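Local coordinates for ABC transporter substrate binding protein (Ribose) (Agrobacterium vitis S4, PDB 4WT7) that probably serves as the sugar-binding component of an ABC transporter and is captured here with d-allitol in its ligand pocket, at residues G150-V155 / F181-I186. Sequence-based numbering, arbitrary orientation.
Sequences GGEGNV and FPKVKI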
loop_
_atom_site.group_PDB
_atom_site.type_symbol
_atom_site.label_atom_id
_atom_site.label_comp_id
_atom_site.label_asym_id
_atom_site.label_seq_id
_atom_site.Cartn_x
_atom_site.Cartn_y
_atom_site.Cartn_z
ATOM N N GLY A 150 -25.554 4.449 1.589
ATOM C CA GLY A 150 -26.813 4.232 2.256
ATOM C C GLY A 150 -27.001 2.818 2.768
ATOM O O GLY A 150 -28.129 2.424 3.089
ATOM N N GLY A 151 -25.918 2.048 2.873
ATOM C CA GLY A 151 -26.019 0.752 3.481
ATOM C C GLY A 151 -26.584 -0.267 2.515
ATOM O O GLY A 151 -26.984 -1.367 2.929
ATOM N N GLU A 152 -26.546 0.058 1.224
ATOM C CA GLU A 152 -27.205 -0.759 0.214
ATOM C C GLU A 152 -26.612 -0.510 -1.176
ATOM O O GLU A 152 -26.352 0.622 -1.549
ATOM C CB GLU A 152 -28.705 -0.430 0.236
ATOM C CG GLU A 152 -29.540 -1.132 -0.792
ATOM C CD GLU A 152 -31.037 -0.986 -0.509
ATOM O OE1 GLU A 152 -31.423 -0.010 0.198
ATOM O OE2 GLU A 152 -31.814 -1.864 -0.981
ATOM N N GLY A 153 -26.380 -1.580 -1.926
ATOM C CA GLY A 153 -25.909 -1.470 -3.293
ATOM C C GLY A 153 -24.720 -2.349 -3.653
ATOM O O GLY A 153 -24.129 -3.027 -2.810
ATOM N N ASN A 154 -24.353 -2.294 -4.929
ATOM C CA ASN A 154 -23.355 -3.176 -5.495
ATOM C C ASN A 154 -22.010 -2.472 -5.611
ATOM O O ASN A 154 -21.930 -1.281 -5.970
ATOM C CB ASN A 154 -23.857 -3.730 -6.836
ATOM C CG ASN A 154 -25.095 -4.614 -6.661
ATOM O OD1 ASN A 154 -25.186 -5.391 -5.704
ATOM N ND2 ASN A 154 -26.063 -4.463 -7.540
ATOM N N VAL A 155 -20.965 -3.210 -5.257
ATOM C CA VAL A 155 -19.605 -2.692 -5.182
ATOM C C VAL A 155 -18.686 -3.498 -6.073
ATOM O O VAL A 155 -18.619 -4.729 -5.967
ATOM C CB VAL A 155 -19.075 -2.754 -3.736
ATOM C CG1 VAL A 155 -17.703 -2.123 -3.630
ATOM C CG2 VAL A 155 -20.031 -2.047 -2.797
ATOM N N PHE A 181 -23.776 -5.432 6.969
ATOM C CA PHE A 181 -24.635 -4.587 6.150
ATOM C C PHE A 181 -24.926 -5.370 4.857
ATOM O O PHE A 181 -24.386 -5.077 3.798
ATOM C CB PHE A 181 -23.960 -3.264 5.835
ATOM C CG PHE A 181 -23.616 -2.482 7.054
ATOM C CD1 PHE A 181 -22.395 -2.640 7.656
ATOM C CD2 PHE A 181 -24.539 -1.620 7.617
ATOM C CE1 PHE A 181 -22.088 -1.964 8.796
ATOM C CE2 PHE A 181 -24.239 -0.933 8.739
ATOM C CZ PHE A 181 -22.998 -1.104 9.342
ATOM N N PRO A 182 -25.753 -6.406 4.968
ATOM C CA PRO A 182 -25.891 -7.445 3.939
ATOM C C PRO A 182 -26.649 -7.019 2.667
ATOM O O PRO A 182 -26.742 -7.833 1.752
ATOM C CB PRO A 182 -26.644 -8.555 4.669
ATOM C CG PRO A 182 -27.450 -7.828 5.702
ATOM C CD PRO A 182 -26.625 -6.652 6.128
ATOM N N LYS A 183 -27.147 -5.785 2.595
ATOM C CA LYS A 183 -27.657 -5.244 1.334
ATOM C C LYS A 183 -26.520 -4.681 0.482
ATOM O O LYS A 183 -26.736 -4.232 -0.643
ATOM C CB LYS A 183 -28.689 -4.158 1.589
ATOM C CG LYS A 183 -29.868 -4.611 2.402
ATOM C CD LYS A 183 -31.038 -3.693 2.230
ATOM C CE LYS A 183 -31.937 -3.761 3.430
ATOM N NZ LYS A 183 -33.051 -2.778 3.315
ATOM N N VAL A 184 -25.314 -4.675 1.047
ATOM C CA VAL A 184 -24.094 -4.336 0.320
ATOM C C VAL A 184 -23.449 -5.602 -0.230
ATOM O O VAL A 184 -23.175 -6.561 0.508
ATOM C CB VAL A 184 -23.066 -3.621 1.223
ATOM C CG1 VAL A 184 -21.917 -3.130 0.398
ATOM C CG2 VAL A 184 -23.724 -2.437 1.954
ATOM N N LYS A 185 -23.209 -5.615 -1.529
ATOM C CA LYS A 185 -22.710 -6.818 -2.187
ATOM C C LYS A 185 -21.536 -6.473 -3.052
ATOM O O LYS A 185 -21.522 -5.435 -3.738
ATOM C CB LYS A 185 -23.776 -7.418 -3.124
ATOM C CG LYS A 185 -25.196 -7.358 -2.618
ATOM C CD LYS A 185 -25.351 -8.137 -1.322
ATOM C CE LYS A 185 -26.506 -9.150 -1.409
ATOM N NZ LYS A 185 -27.816 -8.489 -1.705
ATOM N N ILE A 186 -20.583 -7.379 -3.066
ATOM C CA ILE A 186 -19.455 -7.290 -3.957
ATOM C C ILE A 186 -19.848 -8.009 -5.240
ATOM O O ILE A 186 -20.291 -9.177 -5.234
ATOM C CB ILE A 186 -18.190 -7.938 -3.336
ATOM C CG1 ILE A 186 -17.807 -7.229 -2.036
ATOM C CG2 ILE A 186 -17.025 -7.923 -4.326
ATOM C CD1 ILE A 186 -16.607 -7.876 -1.334
HETATM O O HOH W 1 -27.399 -3.646 4.544
#
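Gly153 to Val155, part of strand 153-158, pair in parallel with Val184 to Ile186, joining the first and last elements of a right-handed beta-alpha-beta crossover that runs through helix 165-178. Strand 184-186 is one of the two edge strands of its sheet in this periplasmic binding protein fold, and this end lies far from the sugar pocket. The ladder begins with Gly153 N donating to Lys183 O at 3.0 Å. Gly153 O then takes Lys185 N, and Lys185 O receives Val155 N at 2.8 Å. Ahead of the ladder, a type I turn from Phe181 to Val184 presents Lys183 N to a water that accepts from it and donates to Gly151 O, so the water bridges the two chains where they splay apart. On the face with Val155, Val155 CG2 meets Val184 CG1 at 3.9 Å, and helices 134-148 and 165-178 pack against this side. The other methyl, Val184 CG2, lies 3.6 Å from Gly151 O. At the solvent edge Glu152 CG stands anti to the backbone N (chi1 177°), which leads its extended chain out along that of Lys183; the two cross, touching through Glu152 OE2 and Lys183 CD, while Glu152 OE1 and Lys183 NZ stay 4.5 Å apart, too far for a salt bridge. On the opposite face, Asn154 ND2 bonds to Ser218 O, and Asn154 OD1 rests 3.6 Å from Lys185 CB.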